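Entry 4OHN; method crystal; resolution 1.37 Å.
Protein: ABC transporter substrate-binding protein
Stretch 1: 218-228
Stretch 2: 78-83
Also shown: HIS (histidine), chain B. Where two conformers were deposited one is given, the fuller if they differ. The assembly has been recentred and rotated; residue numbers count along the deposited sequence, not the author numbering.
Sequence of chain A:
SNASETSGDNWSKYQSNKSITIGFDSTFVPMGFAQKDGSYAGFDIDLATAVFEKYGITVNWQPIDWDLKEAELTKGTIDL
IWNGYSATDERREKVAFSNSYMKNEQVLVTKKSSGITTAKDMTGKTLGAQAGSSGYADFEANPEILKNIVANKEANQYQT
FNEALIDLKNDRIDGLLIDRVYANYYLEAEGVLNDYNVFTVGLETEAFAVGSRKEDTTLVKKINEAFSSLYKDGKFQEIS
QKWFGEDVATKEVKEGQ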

ATOM      1  N   THR A 218      -1.417  -8.636  21.254  1.00 12.28           N
ATOM      2  CA  THR A 218      -0.049  -9.026  21.543  1.00 11.71           C
ATOM      3  C   THR A 218       0.789  -9.030  20.259  1.00 11.08           C
ATOM      4  O   THR A 218       1.914  -8.550  20.240  1.00 11.03           O
ATOM      5  CB  THR A 218      -0.007 -10.393  22.203  1.00 12.77           C
ATOM      6  OG1 THR A 218      -0.714 -10.325  23.438  1.00 16.24           O
ATOM      7  CG2 THR A 218       1.410 -10.804  22.499  1.00 12.89           C
ATOM      8  N   LEU A 219       0.236  -9.575  19.186  1.00 11.34           N
ATOM      9  CA  LEU A 219       0.871  -9.561  17.871  1.00 10.91           C
ATOM     10  C   LEU A 219       1.305  -8.151  17.461  1.00 10.31           C
ATOM     11  O   LEU A 219       2.427  -7.953  16.999  1.00 10.69           O
ATOM     12  CB  LEU A 219      -0.105 -10.175  16.860  1.00 11.55           C
ATOM     13  CG  LEU A 219       0.287 -10.091  15.396  1.00 11.32           C
ATOM     14  CD1 LEU A 219       1.622 -10.788  15.133  1.00 12.37           C
ATOM     15  CD2 LEU A 219      -0.815 -10.679  14.550  1.00 12.22           C
ATOM     16  N   VAL A 220       0.442  -7.159  17.664  1.00 10.58           N
ATOM     17  CA  VAL A 220       0.777  -5.785  17.311  1.00 11.23           C
ATOM     18  C   VAL A 220       1.978  -5.283  18.126  1.00 11.12           C
ATOM     19  O   VAL A 220       2.900  -4.660  17.576  1.00 11.99           O
ATOM     20  CB  VAL A 220      -0.448  -4.877  17.468  1.00 13.81           C
ATOM     21  CG1 VAL A 220      -0.040  -3.395  17.435  1.00 15.54           C
ATOM     22  CG2 VAL A 220      -1.457  -5.182  16.367  1.00 13.72           C
ATOM     23  N   LYS A 221       1.984  -5.559  19.422  0.54 10.07           N
ATOM     24  CA  LYS A 221       3.123  -5.206  20.269  0.54 10.71           C
ATOM     25  C   LYS A 221       4.402  -5.856  19.782  0.54 10.45           C
ATOM     26  O   LYS A 221       5.454  -5.224  19.747  0.54  9.58           O
ATOM     27  CB  LYS A 221       2.885  -5.621  21.718  0.54 15.68           C
ATOM     28  CG  LYS A 221       1.779  -4.874  22.381  0.54 10.86           C
ATOM     29  CD  LYS A 221       1.672  -5.234  23.848  0.54 21.65           C
ATOM     30  CE  LYS A 221       0.500  -4.532  24.497  0.54 29.09           C
ATOM     31  NZ  LYS A 221      -0.780  -5.211  24.171  0.54 27.42           N
ATOM     32  N   LYS A 222       4.325  -7.126  19.412  1.00  9.71           N
ATOM     33  CA  LYS A 222       5.508  -7.837  18.926  1.00  9.48           C
ATOM     34  C   LYS A 222       6.045  -7.257  17.621  1.00 10.07           C
ATOM     35  O   LYS A 222       7.265  -7.218  17.400  1.00 10.67           O
ATOM     36  CB  LYS A 222       5.233  -9.337  18.803  1.00  9.68           C
ATOM     37  CG  LYS A 222       4.943  -9.991  20.137  1.00 12.19           C
ATOM     38  CD  LYS A 222       6.054  -9.745  21.164  1.00 14.20           C
ATOM     39  CE  LYS A 222       5.877 -10.581  22.414  1.00 11.97           C
ATOM     40  NZ  LYS A 222       6.787 -10.101  23.496  1.00 13.76           N
ATOM     41  N   ILE A 223       5.167  -6.805  16.738  1.00  9.07           N
ATOM     42  CA  ILE A 223       5.616  -6.145  15.519  1.00  8.74           C
ATOM     43  C   ILE A 223       6.315  -4.843  15.919  1.00 10.39           C
ATOM     44  O   ILE A 223       7.419  -4.549  15.451  1.00  9.75           O
ATOM     45  CB  ILE A 223       4.434  -5.878  14.569  1.00  8.97           C
ATOM     46  CG1 ILE A 223       3.867  -7.199  14.059  1.00  9.58           C
ATOM     47  CG2 ILE A 223       4.865  -4.956  13.434  1.00  9.75           C
ATOM     48  CD1 ILE A 223       2.513  -7.050  13.392  1.00 10.46           C
ATOM     49  N   ASN A 224       5.704  -4.053  16.793  1.00  8.84           N
ATOM     50  CA  ASN A 224       6.311  -2.777  17.195  1.00  9.13           C
ATOM     51  C   ASN A 224       7.662  -2.966  17.878  1.00 10.11           C
ATOM     52  O   ASN A 224       8.612  -2.201  17.620  1.00 10.54           O
ATOM     53  CB  ASN A 224       5.362  -2.017  18.109  1.00  9.61           C
ATOM     54  CG  ASN A 224       4.131  -1.490  17.396  1.00 10.59           C
ATOM     55  OD1 ASN A 224       4.139  -1.287  16.170  1.00 10.85           O
ATOM     56  ND2 ASN A 224       3.056  -1.262  18.143  1.00 11.28           N
ATOM     57  N   GLU A 225       7.771  -3.947  18.760  1.00  9.16           N
ATOM     58  CA  GLU A 225       9.047  -4.209  19.431  1.00 10.16           C
ATOM     59  C   GLU A 225      10.109  -4.603  18.429  1.00 10.58           C
ATOM     60  O   GLU A 225      11.277  -4.192  18.564  1.00 11.76           O
ATOM     61  CB  GLU A 225       8.882  -5.311  20.468  1.00  9.38           C
ATOM     62  CG  GLU A 225       8.044  -4.894  21.668  1.00  9.68           C
ATOM     63  CD  GLU A 225       7.624  -6.025  22.544  1.00 11.53           C
ATOM     64  OE1 GLU A 225       8.052  -7.182  22.353  1.00 13.81           O
ATOM     65  OE2 GLU A 225       6.837  -5.746  23.485  1.00 14.21           O
ATOM     66  N   ALA A 226       9.749  -5.406  17.431  1.00 10.85           N
ATOM     67  CA  ALA A 226      10.708  -5.779  16.406  1.00  9.54           C
ATOM     68  C   ALA A 226      11.134  -4.555  15.592  1.00  9.41           C
ATOM     69  O   ALA A 226      12.322  -4.432  15.237  1.00  9.96           O
ATOM     70  CB  ALA A 226      10.125  -6.828  15.506  1.00  9.42           C
ATOM     71  N   PHE A 227      10.206  -3.657  15.271  1.00  8.97           N
ATOM     72  CA  PHE A 227      10.623  -2.425  14.597  1.00  9.16           C
ATOM     73  C   PHE A 227      11.732  -1.728  15.416  1.00 11.09           C
ATOM     74  O   PHE A 227      12.720  -1.251  14.848  1.00 10.91           O
ATOM     75  CB  PHE A 227       9.462  -1.436  14.375  1.00  9.19           C
ATOM     76  CG  PHE A 227       8.447  -1.834  13.323  1.00  9.35           C
ATOM     77  CD1 PHE A 227       8.681  -2.827  12.387  1.00 10.04           C
ATOM     78  CD2 PHE A 227       7.238  -1.170  13.276  1.00 11.55           C
ATOM     79  CE1 PHE A 227       7.731  -3.127  11.421  1.00 10.94           C
ATOM     80  CE2 PHE A 227       6.290  -1.470  12.310  1.00 12.26           C
ATOM     81  CZ  PHE A 227       6.546  -2.466  11.377  1.00 10.83           C
ATOM     82  N   SER A 228      11.586  -1.648  16.740  1.00 10.00           N
ATOM     83  CA  SER A 228      12.606  -0.969  17.551  1.00 10.59           C
ATOM     84  C   SER A 228      13.995  -1.573  17.368  1.00 12.22           C
ATOM     85  O   SER A 228      14.988  -0.838  17.287  1.00 13.21           O
ATOM     86  CB  SER A 228      12.230  -0.992  19.030  1.00 13.21           C
ATOM     87  OG  SER A 228      11.032  -0.275  19.251  1.00 13.73           O
TER
HETATM   88  N   HIS B 301      -2.044   2.349   0.089  1.00  8.28           N
HETATM   89  CA  HIS B 301      -3.312   1.945  -0.567  1.00  7.98           C
HETATM   90  C   HIS B 301      -4.195   1.182   0.395  1.00  8.26           C
HETATM   91  O   HIS B 301      -3.774   0.938   1.549  1.00  8.50           O
HETATM   92  CB  HIS B 301      -3.077   1.193  -1.898  1.00  7.45           C
HETATM   93  CG  HIS B 301      -2.654  -0.244  -1.809  1.00  7.25           C
HETATM   94  ND1 HIS B 301      -3.098  -1.176  -2.734  1.00  6.84           N
HETATM   95  CD2 HIS B 301      -1.780  -0.903  -1.010  1.00  7.55           C
HETATM   96  CE1 HIS B 301      -2.539  -2.344  -2.483  1.00  6.96           C
HETATM   97  NE2 HIS B 301      -1.728  -2.206  -1.445  1.00  7.10           N
HETATM   98  OXT HIS B 301      -5.325   0.842  -0.015  1.00  8.77           O
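Stretch 2, residues 78-83: IDLIWN

What backbone shapes meet here? Residues 218-228 are helical throughout, part of a longer helix, with i to i+4 bonds such as Ile223 N to Leu219 O at 3.0 Å and Phe227 N to Ile223 O at 2.9 Å. Stretch 2 is extended from Leu80 to Trp82, with Leu80 and Ile81 in a strand, after a turn of the backbone at Asp79. The backbones stay well apart: the closest CA atoms, those of Leu219 and Leu80, are 9.5 Å from each other, and no hydrogen bond crosses the gap. Side chains fill the space between.

Do the two stretches run the same way? They do in the order of their contacts: Leu219 meets Leu80, Ile223 reaches both Leu80 and Trp82, and Phe227 meets Trp82. The spacing explains the pairing. Every fourth residue of a helix returns to roughly the same side, while alternate residues of an extended chain do so, and thus Leu80 and Trp82 point toward the helix while Ile81 between them makes no contact with it.

How does Leu80 fit against the helix? Its CD2 lies 3.7 Å from Leu219 CD2, and its CD1 lies 4.0 Å from Ile223 CD1, so one leucine touches two successive turns of the helix, Leu80 CD2 also lying 4.1 Å from Ile223 CD1. Leu219 CD2 also comes within 4.2 Å of the backbone oxygen, O, of Asp79.

What does Trp82 add? Its six-membered ring extends the apolar contact, with CH2 4.3 Å from Ile223 CG2 and CZ2 4.0 Å from Phe227 CE1. The CA-to-CB bond of Phe227 points sideways, yet its ring end comes nearer and presents an edge to Trp82 CZ2. Beyond this contact, Asn83 is out of the helix's reach; its OD1 instead accepts a hydrogen bond from NE2 of the bound histidine at 2.9 Å.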

ATOM      1  N   ILE A  78      -6.264 -14.788   6.515  1.00 11.22           N
ATOM      2  CA  ILE A  78      -4.954 -14.151   6.728  1.00 10.44           C
ATOM      3  C   ILE A  78      -4.928 -13.613   8.160  1.00 10.61           C
ATOM      4  O   ILE A  78      -5.990 -13.441   8.769  1.00 11.68           O
ATOM      5  CB  ILE A  78      -4.682 -13.007   5.714  1.00  9.94           C
ATOM      6  CG1 ILE A  78      -5.673 -11.856   5.902  1.00  9.96           C
ATOM      7  CG2 ILE A  78      -4.715 -13.578   4.282  1.00 10.62           C
ATOM      8  CD1 ILE A  78      -5.472 -10.687   4.952  1.00 10.06           C
ATOM      9  N   ASP A  79      -3.727 -13.347   8.685  1.00  9.54           N
ATOM     10  CA  ASP A  79      -3.560 -12.833  10.051  1.00  9.19           C
ATOM     11  C   ASP A  79      -3.129 -11.363  10.082  1.00 10.10           C
ATOM     12  O   ASP A  79      -3.281 -10.706  11.116  1.00 11.02           O
ATOM     13  CB  ASP A  79      -2.524 -13.690  10.796  1.00 10.07           C
ATOM     14  CG  ASP A  79      -2.899 -15.143  10.791  1.00 11.62           C
ATOM     15  OD1 ASP A  79      -4.084 -15.417  11.124  1.00 14.51           O
ATOM     16  OD2 ASP A  79      -2.043 -16.012  10.497  1.00 13.00           O
ATOM     17  N   LEU A  80      -2.581 -10.858   8.970  1.00  8.33           N
ATOM     18  CA  LEU A  80      -2.144  -9.479   8.845  1.00  7.99           C
ATOM     19  C   LEU A  80      -2.346  -9.021   7.436  1.00  8.01           C
ATOM     20  O   LEU A  80      -2.304  -9.824   6.503  1.00  8.94           O
ATOM     21  CB  LEU A  80      -0.656  -9.354   9.153  1.00  8.24           C
ATOM     22  CG  LEU A  80      -0.201  -9.650  10.582  1.00  8.90           C
ATOM     23  CD1 LEU A  80       1.298  -9.663  10.633  1.00  9.83           C
ATOM     24  CD2 LEU A  80      -0.749  -8.605  11.545  1.00 10.95           C
ATOM     25  N   ILE A  81      -2.596  -7.733   7.288  1.00  7.90           N
ATOM     26  CA  ILE A  81      -2.527  -7.043   6.005  1.00  7.46           C
ATOM     27  C   ILE A  81      -1.243  -6.202   6.040  1.00  8.57           C
ATOM     28  O   ILE A  81      -1.096  -5.314   6.881  1.00  8.68           O
ATOM     29  CB  ILE A  81      -3.743  -6.144   5.753  1.00  8.31           C
ATOM     30  CG1 ILE A  81      -5.053  -6.943   5.827  1.00  9.49           C
ATOM     31  CG2 ILE A  81      -3.605  -5.420   4.413  1.00  8.74           C
ATOM     32  CD1 ILE A  81      -6.302  -6.087   5.862  1.00 10.75           C
ATOM     33  N   TRP A  82      -0.316  -6.487   5.138  1.00  7.67           N
ATOM     34  CA  TRP A  82       1.007  -5.838   5.178  1.00  7.19           C
ATOM     35  C   TRP A  82       1.467  -5.705   3.737  1.00  6.73           C
ATOM     36  O   TRP A  82       1.932  -6.685   3.132  1.00  8.51           O
ATOM     37  CB  TRP A  82       1.993  -6.678   6.014  1.00  8.43           C
ATOM     38  CG  TRP A  82       3.251  -5.960   6.408  1.00  8.20           C
ATOM     39  CD1 TRP A  82       3.840  -4.914   5.761  1.00  8.45           C
ATOM     40  CD2 TRP A  82       4.081  -6.270   7.522  1.00  8.23           C
ATOM     41  NE1 TRP A  82       4.985  -4.535   6.436  1.00  7.61           N
ATOM     42  CE2 TRP A  82       5.151  -5.371   7.513  1.00  8.50           C
ATOM     43  CE3 TRP A  82       3.998  -7.211   8.562  1.00  9.07           C
ATOM     44  CZ2 TRP A  82       6.120  -5.374   8.505  1.00  9.44           C
ATOM     45  CZ3 TRP A  82       4.977  -7.208   9.545  1.00  9.89           C
ATOM     46  CH2 TRP A  82       6.009  -6.301   9.503  1.00 10.53           C
ATOM     47  N   ASN A  83       1.279  -4.512   3.174  1.00  7.18           N
ATOM     48  CA  ASN A  83       1.450  -4.271   1.739  1.00  6.97           C
ATOM     49  C   ASN A  83       1.179  -2.814   1.436  1.00  7.40           C
ATOM     50  O   ASN A  83       0.233  -2.465   0.734  1.00  7.92           O
ATOM     51  CB  ASN A  83       0.456  -5.153   0.962  1.00  7.37           C
ATOM     52  CG  ASN A  83       0.608  -5.097  -0.542  1.00  6.64           C
ATOM     53  OD1 ASN A  83      -0.352  -4.749  -1.241  1.00  7.86           O
ATOM     54  ND2 ASN A  83       1.767  -5.483  -1.058  1.00  8.26           N
TER